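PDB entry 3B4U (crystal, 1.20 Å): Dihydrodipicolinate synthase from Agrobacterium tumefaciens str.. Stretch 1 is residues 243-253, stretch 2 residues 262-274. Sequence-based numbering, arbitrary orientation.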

# COMPACT_ATOMS: atom_id res chain seq x y z
N LYS B 243 -12.18 -14.53 15.73
CA LYS B 243 -11.31 -14.39 16.85
C LYS B 243 -9.84 -14.30 16.41
O LYS B 243 -9.03 -13.89 17.21
CB LYS B 243 -11.46 -15.59 17.82
CG LYS B 243 -12.73 -15.63 18.68
CD LYS B 243 -12.66 -16.81 19.65
CE LYS B 243 -13.83 -16.83 20.63
NZ LYS B 243 -15.14 -16.87 19.94
N PHE B 244 -9.50 -14.70 15.16
CA PHE B 244 -8.10 -14.91 14.72
C PHE B 244 -7.82 -14.11 13.44
O PHE B 244 -8.73 -13.89 12.63
CB PHE B 244 -7.86 -16.42 14.51
CG PHE B 244 -8.40 -17.29 15.62
CD1 PHE B 244 -7.71 -17.40 16.83
CD2 PHE B 244 -9.58 -18.00 15.47
CE1 PHE B 244 -8.22 -18.20 17.86
CE2 PHE B 244 -10.09 -18.79 16.50
CZ PHE B 244 -9.40 -18.89 17.69
N PRO B 245 -6.56 -13.65 13.20
CA PRO B 245 -6.24 -13.03 11.90
C PRO B 245 -6.63 -13.93 10.73
O PRO B 245 -6.37 -15.11 10.76
CB PRO B 245 -4.72 -12.79 11.98
CG PRO B 245 -4.53 -12.49 13.41
CD PRO B 245 -5.38 -13.58 14.08
N VAL B 246 -7.27 -13.35 9.74
CA VAL B 246 -8.00 -14.17 8.76
C VAL B 246 -7.08 -15.05 7.91
O VAL B 246 -7.31 -16.26 7.79
CB VAL B 246 -8.92 -13.29 7.84
CG1 VAL B 246 -9.73 -14.15 6.89
CG2 VAL B 246 -9.85 -12.38 8.61
N THR B 247 -6.06 -14.46 7.31
CA THR B 247 -5.23 -15.22 6.41
C THR B 247 -4.41 -16.29 7.13
O THR B 247 -4.38 -17.45 6.71
CB THR B 247 -4.40 -14.26 5.53
OG1 THR B 247 -5.31 -13.47 4.74
CG2 THR B 247 -3.44 -15.03 4.62
N PRO B 248 -3.77 -15.94 8.26
CA PRO B 248 -3.08 -17.00 9.00
C PRO B 248 -4.03 -18.16 9.43
O PRO B 248 -3.63 -19.32 9.39
CB PRO B 248 -2.48 -16.24 10.19
CG PRO B 248 -2.27 -14.81 9.68
CD PRO B 248 -3.50 -14.60 8.83
N ALA B 249 -5.27 -17.86 9.80
CA ALA B 249 -6.22 -18.91 10.17
C ALA B 249 -6.63 -19.79 9.00
O ALA B 249 -6.75 -21.00 9.13
CB ALA B 249 -7.44 -18.32 10.86
N VAL B 250 -6.82 -19.19 7.82
CA VAL B 250 -7.08 -19.99 6.64
C VAL B 250 -5.94 -20.96 6.38
O VAL B 250 -6.15 -22.15 6.10
CB VAL B 250 -7.28 -19.05 5.41
CG1 VAL B 250 -7.20 -19.83 4.11
CG2 VAL B 250 -8.62 -18.36 5.49
N LYS B 251 -4.71 -20.48 6.51
CA LYS B 251 -3.55 -21.35 6.31
C LYS B 251 -3.49 -22.51 7.31
O LYS B 251 -3.16 -23.63 6.95
CB LYS B 251 -2.27 -20.52 6.30
CG LYS B 251 -2.13 -19.64 5.05
CD LYS B 251 -0.84 -18.81 5.07
CE LYS B 251 0.15 -19.32 4.05
NZ LYS B 251 1.39 -18.50 4.05
N VAL B 252 -3.87 -22.23 8.56
CA VAL B 252 -3.96 -23.31 9.56
C VAL B 252 -4.91 -24.41 9.07
O VAL B 252 -4.62 -25.57 9.22
CB VAL B 252 -4.45 -22.73 10.93
CG1 VAL B 252 -4.92 -23.83 11.87
CG2 VAL B 252 -3.39 -21.89 11.62
N LEU B 253 -6.02 -24.03 8.47
CA LEU B 253 -6.99 -25.02 8.01
C LEU B 253 -6.57 -25.71 6.71
O LEU B 253 -6.92 -26.86 6.51
CB LEU B 253 -8.39 -24.42 7.96
CG LEU B 253 -8.94 -24.15 9.37
CD1 LEU B 253 -10.31 -23.50 9.29
CD2 LEU B 253 -9.05 -25.44 10.20
N ILE B 262 3.66 -27.14 5.78
CA ILE B 262 4.23 -25.92 5.20
C ILE B 262 3.36 -24.68 5.42
O ILE B 262 3.86 -23.57 5.60
CB ILE B 262 4.56 -26.13 3.70
CG1 ILE B 262 5.50 -25.04 3.14
CG2 ILE B 262 3.30 -26.22 2.86
CD1 ILE B 262 6.93 -25.38 3.33
N TRP B 263 2.04 -24.84 5.48
CA TRP B 263 1.13 -23.71 5.42
C TRP B 263 1.13 -22.89 6.66
O TRP B 263 0.69 -21.76 6.59
CB TRP B 263 -0.29 -24.19 5.10
CG TRP B 263 -0.30 -24.91 3.83
CD1 TRP B 263 -0.30 -26.25 3.66
CD2 TRP B 263 -0.23 -24.33 2.51
NE1 TRP B 263 -0.23 -26.56 2.34
CE2 TRP B 263 -0.18 -25.39 1.60
CE3 TRP B 263 -0.22 -23.01 2.01
CZ2 TRP B 263 -0.10 -25.19 0.23
CZ3 TRP B 263 -0.14 -22.81 0.66
CH2 TRP B 263 -0.10 -23.88 -0.23
N SER B 264 1.71 -23.41 7.76
CA SER B 264 1.79 -22.72 9.04
C SER B 264 2.33 -21.32 8.84
O SER B 264 1.64 -20.31 9.18
CB SER B 264 2.57 -23.55 10.10
OG SER B 264 3.79 -24.05 9.58
N ASP B 265 3.48 -21.30 8.18
CA ASP B 265 4.30 -20.12 8.07
C ASP B 265 3.63 -19.01 7.26
O ASP B 265 3.04 -19.25 6.19
CB ASP B 265 5.67 -20.45 7.45
CG ASP B 265 6.64 -21.10 8.44
OD1 ASP B 265 6.28 -21.19 9.62
OD2 ASP B 265 7.72 -21.52 7.99
N VAL B 266 3.73 -17.80 7.78
CA VAL B 266 3.27 -16.61 7.10
C VAL B 266 4.43 -15.66 6.97
O VAL B 266 5.43 -15.76 7.69
CB VAL B 266 2.11 -15.91 7.86
CG1 VAL B 266 0.85 -16.80 7.82
CG2 VAL B 266 2.49 -15.53 9.29
N ARG B 267 4.30 -14.70 6.09
CA ARG B 267 5.32 -13.70 5.90
C ARG B 267 5.01 -12.47 6.73
O ARG B 267 3.87 -12.03 6.85
CB ARG B 267 5.43 -13.33 4.40
CG ARG B 267 6.54 -12.45 3.97
CD ARG B 267 6.75 -12.60 2.46
NE ARG B 267 7.60 -13.69 1.95
CZ ARG B 267 7.95 -13.78 0.65
NH1 ARG B 267 7.45 -12.91 -0.21
NH2 ARG B 267 8.78 -14.71 0.18
N ALA B 268 6.04 -11.88 7.31
CA ALA B 268 5.90 -10.61 8.00
C ALA B 268 5.25 -9.63 7.02
O ALA B 268 5.55 -9.65 5.84
CB ALA B 268 7.29 -10.11 8.43
N PRO B 269 4.37 -8.74 7.50
CA PRO B 269 4.10 -8.43 8.90
C PRO B 269 3.04 -9.27 9.61
O PRO B 269 2.69 -8.96 10.76
CB PRO B 269 3.63 -6.99 8.78
CG PRO B 269 2.86 -7.01 7.50
CD PRO B 269 3.66 -7.83 6.59
N LEU B 270 2.54 -10.32 8.97
CA LEU B 270 1.70 -11.29 9.67
C LEU B 270 2.57 -12.12 10.61
O LEU B 270 3.79 -12.19 10.43
CB LEU B 270 0.98 -12.19 8.67
CG LEU B 270 0.06 -11.51 7.65
CD1 LEU B 270 -0.63 -12.51 6.78
CD2 LEU B 270 -0.97 -10.60 8.34
N VAL B 271 1.92 -12.73 11.58
CA VAL B 271 2.58 -13.66 12.49
C VAL B 271 1.83 -14.98 12.55
O VAL B 271 0.66 -15.03 12.31
CB VAL B 271 2.76 -13.04 13.89
CG1 VAL B 271 3.65 -11.76 13.81
CG2 VAL B 271 1.48 -12.78 14.57
N ALA B 272 2.59 -16.03 12.86
CA ALA B 272 2.11 -17.39 13.05
C ALA B 272 0.96 -17.47 14.05
O ALA B 272 1.01 -16.83 15.05
CB ALA B 272 3.30 -18.27 13.55
N ILE B 273 -0.07 -18.25 13.76
CA ILE B 273 -1.05 -18.63 14.78
C ILE B 273 -0.36 -19.51 15.85
O ILE B 273 0.33 -20.45 15.52
CB ILE B 273 -2.21 -19.44 14.14
CG1 ILE B 273 -2.97 -18.61 13.09
CG2 ILE B 273 -3.16 -19.96 15.22
CD1 ILE B 273 -3.73 -17.48 13.64
N SER B 274 -0.58 -19.21 17.13
CA SER B 274 0.03 -20.00 18.22
C SER B 274 -0.53 -21.43 18.31
O SER B 274 -1.64 -21.68 17.81
CB SER B 274 -0.20 -19.34 19.56
OG SER B 274 -1.53 -19.61 20.00
O HOH W 1 -0.87 -19.34 10.72

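A single water does much of the polar work between these two stretches. Water 1 donates one hydrogen to Pro248 O, at 3.1 Å from its oxygen, and the other to Ser264 O, also at 3.1 Å, and it accepts a weak hydrogen bond from Ile273 N at 3.3 Å. It thus joins the helix of the first stretch to two points of the second stretch that are distant in sequence, serving backbone groups that do not bond to each other directly.

The helix begins at Val246, with Pro245 at the N-cap position, and its backbone is held by regular bonds such as Ala249 N to Pro245 O (3.1 Å) and Val252 N to Pro248 O (3.0 Å). Pro248 lies in the first turn, where a proline is well tolerated because the amide hydrogen it lacks would have had no helical carbonyl to meet. The second stretch is mostly irregular chain that lies along one face of this helix. Its backbone comes nearest at Trp263, whose CA lies 5.3 Å from that of Lys251, and approaches again at Ile273, whose CA is 6.3 Å from that of Pro248.

Pro248 and Ile273 are central to the apolar contact. The compact, rigid ring of Pro248 presents CB to Ile273 CG1 at 3.8 Å and to Val266 CG1 at 4.1 Å, while its CG meets Leu270 CD1 at 4.0 Å. Three residues from a loop that turns back near the cis peptide bond before Pro269 converge on one small ring. Ile273, with both chi angles near -60°, reaches in two directions: its CG1 packs on Val252 CG2 at 3.6 Å, and its CD1 extends to Pro245 CD at 4.3 Å, near the start of the helix. A branched aliphatic chain suits this place, since it offers CG1 and CD1 to apolar neighbours without needing a polar partner.

Lys251 supplies the one direct hydrogen bond across the contact. Its NZ donates to Asp265 O at 2.8 Å; the acceptor is the backbone carbonyl, and the CA-to-CB bond of Asp265 points away from the helix. The long lysine chain lets an ammonium group reach this carbonyl while its methylenes CD and CE stay in apolar company: Lys251 CD lies 3.8 Å from Val266 CG1, and Lys251 CE approaches the edge of the Trp263 ring, 4.2 Å from CE3, near the ring plane. Nearer the backbone, Lys251 CB sits only 3.2 Å from Trp263 O, a tight van der Waals approach. NZ also bonds elsewhere in the structure, which helps satisfy a charge in a buried setting.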